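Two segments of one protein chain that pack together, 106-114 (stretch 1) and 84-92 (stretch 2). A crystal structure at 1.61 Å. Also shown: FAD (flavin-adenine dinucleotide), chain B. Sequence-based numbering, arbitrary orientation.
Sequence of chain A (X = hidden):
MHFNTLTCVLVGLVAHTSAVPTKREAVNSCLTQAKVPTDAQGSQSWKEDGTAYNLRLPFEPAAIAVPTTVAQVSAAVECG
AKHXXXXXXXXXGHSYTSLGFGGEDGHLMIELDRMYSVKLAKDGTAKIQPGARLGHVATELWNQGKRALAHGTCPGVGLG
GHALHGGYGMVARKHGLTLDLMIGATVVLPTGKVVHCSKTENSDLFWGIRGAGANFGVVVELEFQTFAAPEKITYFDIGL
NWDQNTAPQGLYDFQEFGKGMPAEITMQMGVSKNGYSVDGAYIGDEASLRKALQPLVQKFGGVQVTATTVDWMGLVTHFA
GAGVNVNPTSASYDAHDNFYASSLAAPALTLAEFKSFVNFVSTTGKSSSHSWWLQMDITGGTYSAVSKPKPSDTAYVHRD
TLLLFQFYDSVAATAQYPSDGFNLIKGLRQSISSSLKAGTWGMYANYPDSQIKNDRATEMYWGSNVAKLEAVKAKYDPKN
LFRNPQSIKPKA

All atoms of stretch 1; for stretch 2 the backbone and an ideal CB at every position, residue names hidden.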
ATOM      1  N   GLY A 106       8.408  -4.443  21.749  1.00 22.03           N
ATOM      2  CA  GLY A 106       8.291  -5.700  22.528  1.00 22.68           C
ATOM      3  C   GLY A 106       7.711  -6.863  21.762  1.00 24.15           C
ATOM      4  O   GLY A 106       7.495  -7.951  22.361  1.00 24.62           O
ATOM      5  N   HIS A 107       7.480  -6.735  20.449  1.00 21.75           N
ATOM      6  CA  HIS A 107       6.972  -7.888  19.685  1.00 19.79           C
ATOM      7  C   HIS A 107       8.114  -8.841  19.340  1.00 17.28           C
ATOM      8  O   HIS A 107       9.275  -8.365  19.297  1.00 20.84           O
ATOM      9  CB  HIS A 107       6.275  -7.441  18.385  1.00 17.19           C
ATOM     10  CG  HIS A 107       4.959  -6.785  18.633  1.00 19.17           C
ATOM     11  ND1 HIS A 107       3.895  -6.910  17.730  1.00 18.48           N
ATOM     12  CD2 HIS A 107       4.497  -6.065  19.692  1.00 20.10           C
ATOM     13  CE1 HIS A 107       2.878  -6.227  18.229  1.00 19.58           C
ATOM     14  NE2 HIS A 107       3.222  -5.702  19.414  1.00 19.90           N
ATOM     15  N   LEU A 108       7.756 -10.065  19.010  1.00 19.06           N
ATOM     16  CA  LEU A 108       8.607 -10.962  18.202  1.00 21.51           C
ATOM     17  C   LEU A 108       8.420 -10.486  16.769  1.00 19.41           C
ATOM     18  O   LEU A 108       7.299 -10.647  16.259  1.00 21.47           O
ATOM     19  CB  LEU A 108       8.208 -12.423  18.371  1.00 22.48           C
ATOM     20  CG  LEU A 108       8.822 -13.399  17.353  1.00 23.78           C
ATOM     21  CD1 LEU A 108      10.326 -13.278  17.320  1.00 27.58           C
ATOM     22  CD2 LEU A 108       8.398 -14.828  17.650  1.00 26.68           C
ATOM     23  N   MET A 109       9.460  -9.902  16.190  1.00 18.76           N
ATOM     24  CA  MET A 109       9.392  -9.497  14.767  1.00 19.32           C
ATOM     25  C   MET A 109      10.018 -10.583  13.868  1.00 19.85           C
ATOM     26  O   MET A 109      11.160 -11.072  14.142  1.00 21.29           O
ATOM     27  CB  MET A 109      10.029  -8.132  14.518  1.00 19.49           C
ATOM     28  CG  MET A 109       9.790  -7.617  13.080  1.00 20.50           C
ATOM     29  SD  MET A 109      10.377  -5.946  12.892  1.00 21.43           S
ATOM     30  CE  MET A 109      12.149  -6.267  12.859  1.00 22.13           C
ATOM     31  N   ILE A 110       9.272 -11.006  12.879  1.00 18.24           N
ATOM     32  CA  ILE A 110       9.729 -12.041  11.913  1.00 19.49           C
ATOM     33  C   ILE A 110      10.084 -11.282  10.639  1.00 21.06           C
ATOM     34  O   ILE A 110       9.149 -10.846   9.903  1.00 21.23           O
ATOM     35  CB  ILE A 110       8.715 -13.171  11.749  1.00 20.55           C
ATOM     36  CG1 ILE A 110       8.390 -13.816  13.118  1.00 22.63           C
ATOM     37  CG2 ILE A 110       9.232 -14.193  10.751  1.00 21.85           C
ATOM     38  CD1 ILE A 110       7.401 -14.927  13.070  1.00 22.25           C
ATOM     39  N   GLU A 111      11.394 -11.089  10.454  1.00 20.22           N
ATOM     40  CA  GLU A 111      11.975 -10.418   9.264  1.00 19.78           C
ATOM     41  C   GLU A 111      11.907 -11.402   8.099  1.00 21.47           C
ATOM     42  O   GLU A 111      12.466 -12.507   8.199  1.00 23.44           O
ATOM     43  CB  GLU A 111      13.404  -9.971   9.561  1.00 20.69           C
ATOM     44  CG  GLU A 111      14.113  -9.422   8.342  1.00 20.43           C
ATOM     45  CD  GLU A 111      13.485  -8.114   7.861  1.00 24.00           C
ATOM     46  OE1 GLU A 111      13.338  -7.168   8.697  1.00 26.98           O
ATOM     47  OE2 GLU A 111      13.056  -8.088   6.688  1.00 23.77           O
ATOM     48  N   LEU A 112      11.254 -11.058   6.994  1.00 18.91           N
ATOM     49  CA  LEU A 112      11.060 -12.003   5.854  1.00 18.18           C
ATOM     50  C   LEU A 112      11.926 -11.633   4.630  1.00 17.00           C
ATOM     51  O   LEU A 112      11.806 -12.335   3.633  1.00 18.98           O
ATOM     52  CB  LEU A 112       9.584 -12.081   5.447  1.00 19.53           C
ATOM     53  CG  LEU A 112       8.642 -12.578   6.541  1.00 20.56           C
ATOM     54  CD1 LEU A 112       7.190 -12.388   6.163  1.00 18.97           C
ATOM     55  CD2 LEU A 112       8.941 -14.043   6.865  1.00 20.57           C
ATOM     56  N   ASP A 113      12.699 -10.567   4.672  1.00 19.19           N
ATOM     57  CA  ASP A 113      13.353 -10.052   3.436  1.00 19.35           C
ATOM     58  C   ASP A 113      14.530 -10.949   2.993  1.00 22.66           C
ATOM     59  O   ASP A 113      15.043 -10.661   1.891  1.00 20.58           O
ATOM     60  CB  ASP A 113      13.757  -8.580   3.494  1.00 19.82           C
ATOM     61  CG  ASP A 113      14.908  -8.175   4.393  1.00 21.61           C
ATOM     62  OD1 ASP A 113      15.579  -9.090   4.959  1.00 23.25           O
ATOM     63  OD2 ASP A 113      15.116  -6.940   4.566  1.00 24.75           O
ATOM     64  N   ARG A 114      14.881 -12.020   3.718  1.00 22.51           N
ATOM     65  CA  ARG A 114      15.836 -13.032   3.171  1.00 24.07           C
ATOM     66  C   ARG A 114      15.119 -13.975   2.201  1.00 23.25           C
ATOM     67  O   ARG A 114      15.790 -14.754   1.483  1.00 24.82           O
ATOM     68  CB  ARG A 114      16.501 -13.837   4.295  1.00 24.41           C
ATOM     69  CG  ARG A 114      17.151 -13.037   5.401  1.00 26.48           C
ATOM     70  CD  ARG A 114      18.149 -11.984   4.979  1.00 26.44           C
ATOM     71  NE  ARG A 114      18.996 -11.567   6.081  1.00 27.01           N
ATOM     72  CZ  ARG A 114      18.725 -10.567   6.906  1.00 29.49           C
ATOM     73  NH1 ARG A 114      19.553 -10.291   7.891  1.00 31.07           N
ATOM     74  NH2 ARG A 114      17.621  -9.836   6.760  1.00 27.36           N
ATOM     75  N   UNK A  84       3.506 -16.251  24.728  1.00 28.52           N
ATOM     76  CA  UNK A  84       2.433 -15.245  24.742  1.00 27.97           C
ATOM     77  C   UNK A  84       2.931 -13.887  24.299  1.00 29.84           C
ATOM     78  O   UNK A  84       2.340 -12.884  24.742  1.00 33.54           O
ATOM     79  CB  UNK A  84       1.821 -15.134  26.140  1.00 27.97           C
ATOM     80  N   UNK A  85       3.916 -13.834  23.401  1.00 27.56           N
ATOM     81  CA  UNK A  85       4.437 -12.529  22.882  1.00 26.50           C
ATOM     82  C   UNK A  85       3.723 -12.219  21.554  1.00 23.86           C
ATOM     83  O   UNK A  85       3.539 -13.118  20.729  1.00 27.25           O
ATOM     84  CB  UNK A  85       5.953 -12.572  22.679  1.00 26.50           C
ATOM     85  N   UNK A  86       3.336 -10.963  21.388  1.00 21.24           N
ATOM     86  CA  UNK A  86       2.757 -10.452  20.126  1.00 20.04           C
ATOM     87  C   UNK A  86       3.787 -10.694  19.024  1.00 18.71           C
ATOM     88  O   UNK A  86       4.977 -10.529  19.271  1.00 20.03           O
ATOM     89  CB  UNK A  86       2.394  -8.969  20.226  1.00 20.04           C
ATOM     90  N   UNK A  87       3.286 -11.035  17.853  1.00 18.45           N
ATOM     91  CA  UNK A  87       4.103 -11.427  16.679  1.00 18.61           C
ATOM     92  C   UNK A  87       3.712 -10.482  15.545  1.00 17.68           C
ATOM     93  O   UNK A  87       2.519 -10.369  15.289  1.00 17.94           O
ATOM     94  CB  UNK A  87       3.885 -12.889  16.286  1.00 18.61           C
ATOM     95  N   UNK A  88       4.719  -9.966  14.855  1.00 19.33           N
ATOM     96  CA  UNK A  88       4.556  -9.085  13.673  1.00 19.35           C
ATOM     97  C   UNK A  88       5.519  -9.563  12.598  1.00 18.88           C
ATOM     98  O   UNK A  88       6.724  -9.758  12.918  1.00 19.08           O
ATOM     99  CB  UNK A  88       4.814  -7.617  14.019  1.00 19.35           C
ATOM    100  N   UNK A  89       5.014  -9.748  11.398  1.00 18.36           N
ATOM    101  CA  UNK A  89       5.856 -10.064  10.228  1.00 16.87           C
ATOM    102  C   UNK A  89       6.253  -8.741   9.563  1.00 17.81           C
ATOM    103  O   UNK A  89       5.384  -7.856   9.413  1.00 18.15           O
ATOM    104  CB  UNK A  89       5.125 -10.977   9.241  1.00 16.87           C
ATOM    105  N   UNK A  90       7.504  -8.660   9.114  1.00 17.78           N
ATOM    106  CA  UNK A  90       8.022  -7.489   8.355  1.00 17.41           C
ATOM    107  C   UNK A  90       8.560  -8.046   7.029  1.00 18.51           C
ATOM    108  O   UNK A  90       9.526  -8.849   7.062  1.00 18.56           O
ATOM    109  CB  UNK A  90       9.106  -6.734   9.126  1.00 17.41           C
ATOM    110  N   UNK A  91       8.006  -7.593   5.911  1.00 16.72           N
ATOM    111  CA  UNK A  91       8.444  -7.992   4.542  1.00 17.00           C
ATOM    112  C   UNK A  91       9.408  -6.904   4.017  1.00 17.94           C
ATOM    113  O   UNK A  91      10.634  -7.012   4.233  1.00 18.89           O
ATOM    114  CB  UNK A  91       7.250  -8.162   3.600  1.00 17.00           C
ATOM    115  N   UNK A  92       8.905  -5.807   3.452  1.00 16.96           N
ATOM    116  CA  UNK A  92       9.756  -4.741   2.935  1.00 17.72           C
ATOM    117  C   UNK A  92       9.965  -3.628   3.938  1.00 15.21           C
ATOM    118  O   UNK A  92      10.813  -2.770   3.703  1.00 16.09           O
ATOM    119  CB  UNK A  92       9.156  -4.165   1.651  1.00 17.72           C
TER
HETATM  120  PA  FAD B 501       5.926  -3.875   6.183  1.00 15.29           P
HETATM  121  O1A FAD B 501       6.171  -2.727   7.076  1.00 14.49           O
HETATM  122  O2A FAD B 501       6.889  -4.991   6.129  1.00 15.95           O
HETATM  123  O5B FAD B 501       4.491  -4.505   6.468  1.00 15.10           O
HETATM  124  C5B FAD B 501       3.287  -3.752   6.322  1.00 15.34           C
HETATM  125  C4B FAD B 501       2.174  -4.427   7.103  1.00 15.19           C
HETATM  126  O4B FAD B 501       1.914  -5.737   6.537  1.00 14.90           O
HETATM  127  C3B FAD B 501       2.428  -4.707   8.598  1.00 15.69           C
HETATM  128  O3B FAD B 501       1.193  -4.759   9.324  1.00 16.54           O
HETATM  129  C2B FAD B 501       3.054  -6.094   8.564  1.00 15.29           C
HETATM  130  O2B FAD B 501       3.008  -6.799   9.808  1.00 16.92           O
HETATM  131  C1B FAD B 501       2.234  -6.748   7.486  1.00 15.21           C
HETATM  132  N9A FAD B 501       2.901  -7.836   6.788  1.00 16.02           N
HETATM  133  C8A FAD B 501       3.983  -7.718   5.956  1.00 17.98           C
HETATM  134  N7A FAD B 501       4.376  -8.887   5.466  1.00 16.51           N
HETATM  135  C5A FAD B 501       3.499  -9.811   6.025  1.00 16.67           C
HETATM  136  C6A FAD B 501       3.396 -11.209   5.906  1.00 18.16           C
HETATM  137  N6A FAD B 501       4.210 -11.908   5.110  1.00 16.83           N
HETATM  138  N1A FAD B 501       2.430 -11.852   6.620  1.00 17.47           N
HETATM  139  C2A FAD B 501       1.651 -11.099   7.421  1.00 19.80           C
HETATM  140  N3A FAD B 501       1.640  -9.773   7.593  1.00 18.07           N
HETATM  141  C4A FAD B 501       2.601  -9.175   6.864  1.00 17.24           C
HETATM  142  N1  FAD B 501       1.304   1.754  -1.753  1.00 15.81           N
HETATM  143  C2  FAD B 501       0.556   1.638  -2.860  1.00 16.63           C
HETATM  144  O2  FAD B 501      -0.582   1.042  -2.822  1.00 15.60           O
HETATM  145  N3  FAD B 501       1.026   2.125  -4.046  1.00 16.96           N
HETATM  146  C4  FAD B 501       2.252   2.758  -4.183  1.00 18.66           C
HETATM  147  O4  FAD B 501       2.629   3.167  -5.294  1.00 19.77           O
HETATM  148  C4X FAD B 501       3.066   2.883  -3.032  1.00 19.26           C
HETATM  149  N5  FAD B 501       4.277   3.435  -3.139  1.00 20.21           N
HETATM  150  C5X FAD B 501       5.091   3.417  -2.029  1.00 18.99           C
HETATM  151  C6  FAD B 501       6.413   3.927  -2.132  1.00 18.63           C
HETATM  152  C7  FAD B 501       7.255   3.947  -1.032  1.00 17.73           C
HETATM  153  C7M FAD B 501       8.655   4.519  -1.141  1.00 18.86           C
HETATM  154  C8  FAD B 501       6.803   3.379   0.230  1.00 16.24           C
HETATM  155  C8M FAD B 501       7.700   3.250   1.445  1.00 17.24           C
HETATM  156  C9  FAD B 501       5.473   2.918   0.321  1.00 18.27           C
HETATM  157  C9A FAD B 501       4.612   2.934  -0.785  1.00 17.85           C
HETATM  158  N10 FAD B 501       3.305   2.428  -0.686  1.00 17.13           N
HETATM  159  C10 FAD B 501       2.490   2.350  -1.822  1.00 17.39           C
HETATM  160  C1' FAD B 501       2.756   1.944   0.584  1.00 16.50           C
HETATM  161  C2' FAD B 501       2.959   0.435   0.738  1.00 16.12           C
HETATM  162  O2' FAD B 501       2.023  -0.286  -0.066  1.00 14.90           O
HETATM  163  C3' FAD B 501       2.771   0.090   2.193  1.00 17.02           C
HETATM  164  O3' FAD B 501       3.779   0.836   2.913  1.00 15.69           O
HETATM  165  C4' FAD B 501       2.915  -1.419   2.402  1.00 18.13           C
HETATM  166  O4' FAD B 501       2.168  -1.867   3.548  1.00 19.36           O
HETATM  167  C5' FAD B 501       4.369  -1.759   2.565  1.00 15.21           C
HETATM  168  O5' FAD B 501       4.569  -3.186   2.566  1.00 15.69           O
HETATM  169  P   FAD B 501       5.923  -3.729   3.184  1.00 14.90           P
HETATM  170  O1P FAD B 501       5.927  -5.208   3.070  1.00 15.18           O
HETATM  171  O2P FAD B 501       7.104  -2.996   2.663  1.00 15.29           O
HETATM  172  O3P FAD B 501       5.775  -3.223   4.716  1.00 15.28           O

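Position 84 has phi/psi of 62/32, and an ideal CB would find nothing of stretch 1 within 5.5 Å. Positive phi favours glycine, and Gly 84 is deposited, closing a helix in a Schellman motif.

At position 85 CA-to-CB points toward stretch 1, with the ideal CB 4.8 Å from Leu 108 N. A medium-sized apolar or small polar side chain would suit. The residue is Val 85, whose CG2 packs 3.7 Å from Leu 108 CB.

Position 86 leaves little room: its ideal CB lies 3.4 Å from His 107 CE1, over the imidazole, which argues for a small residue. Ala 86 is found, its CB 3.4 Å from the centroid of the His 107 ring and 8° off the normal, a CH-pi contact. Its O accepts from Leu 108 N at 2.8 Å, opening the parallel ladder.

Position 87 pairs with Leu 108, and its CB lies on the same face as the side chains of Leu 108 and Ile 110, 5.2 Å from Ile 110 CD1. Leucine, valine or isoleucine would all be reasonable. Ile 87 places CG2 3.7 Å from Ile 110 CD1.

Position 88 turns to the other face, that of Met 109, with its ideal CB 3.9 Å from His 107 ND1. A short polar side chain could meet that nitrogen; serine, threonine or cysteine would fit. Ser 88 OG accepts from His 107 ND1 at 2.8 Å, near the ring plane. Ser 88 N donates to Leu 108 O (3.0 Å) and Ile 110 N to Ser 88 O (2.8 Å).

At position 89 the ideal CB is 4.0 Å from Leu 112 CD1, and the adenine of FAD lies nearby, so a small apolar residue is plausible. The residue is Ala 89; its O accepts from FAD O2B at 2.6 Å.

Position 90 has its ideal CB 4.1 Å from Met 109 SD and 4.3 Å from Glu 111 OE1. The carboxylate invites a cation, and the thioether an aliphatic stem; lysine or arginine could serve, as could a neutral donor. Lys 90 runs its CD 3.8 Å from Met 109 SD and forms a salt bridge from NZ to Glu 111 OE1 (2.8 Å).

Position 91 points away from stretch 1, where FAD offers acceptors, so a small donor suits. Ser 91 OG donates to FAD N7A at 2.7 Å.

At position 92 a CB would clash with FAD O2P at 2.6 Å, requiring glycine; Gly 92 N donates to FAD O1P at 3.1 Å.

Stretch 2 84-92: GVAISAKSG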
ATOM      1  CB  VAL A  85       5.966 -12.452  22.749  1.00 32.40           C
ATOM      2  CG1 VAL A  85       6.660 -12.947  24.017  1.00 33.51           C
ATOM      3  CG2 VAL A  85       6.477 -13.190  21.532  1.00 36.10           C
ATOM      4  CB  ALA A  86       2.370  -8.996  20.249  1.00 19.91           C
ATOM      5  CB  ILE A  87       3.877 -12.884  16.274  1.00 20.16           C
ATOM      6  CG1 ILE A  87       4.099 -13.833  17.470  1.00 20.27           C
ATOM      7  CG2 ILE A  87       4.764 -13.234  15.075  1.00 20.42           C
ATOM      8  CD1 ILE A  87       3.633 -15.204  17.218  1.00 21.69           C
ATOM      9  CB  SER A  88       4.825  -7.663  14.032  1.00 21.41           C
ATOM     10  OG  SER A  88       3.853  -7.170  14.951  1.00 22.11           O
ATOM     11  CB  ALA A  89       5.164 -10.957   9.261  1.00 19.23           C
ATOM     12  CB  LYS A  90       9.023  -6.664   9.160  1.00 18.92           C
ATOM     13  CG  LYS A  90       9.499  -5.386   8.487  1.00 19.37           C
ATOM     14  CD  LYS A  90      10.030  -4.350   9.432  1.00 22.76           C
ATOM     15  CE  LYS A  90      11.295  -3.656   8.971  1.00 36.35           C
ATOM     16  NZ  LYS A  90      12.511  -4.498   8.917  1.00 27.00           N
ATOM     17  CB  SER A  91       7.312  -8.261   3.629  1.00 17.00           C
ATOM     18  OG  SER A  91       6.613  -9.446   3.977  1.00 19.08           O
TER
HETATM   19  O   HOH W   1       4.540  -8.655  23.171  1.00 38.47           O
HETATM   20  O   HOH W   2      12.193  -5.592   6.023  1.00 20.20           O
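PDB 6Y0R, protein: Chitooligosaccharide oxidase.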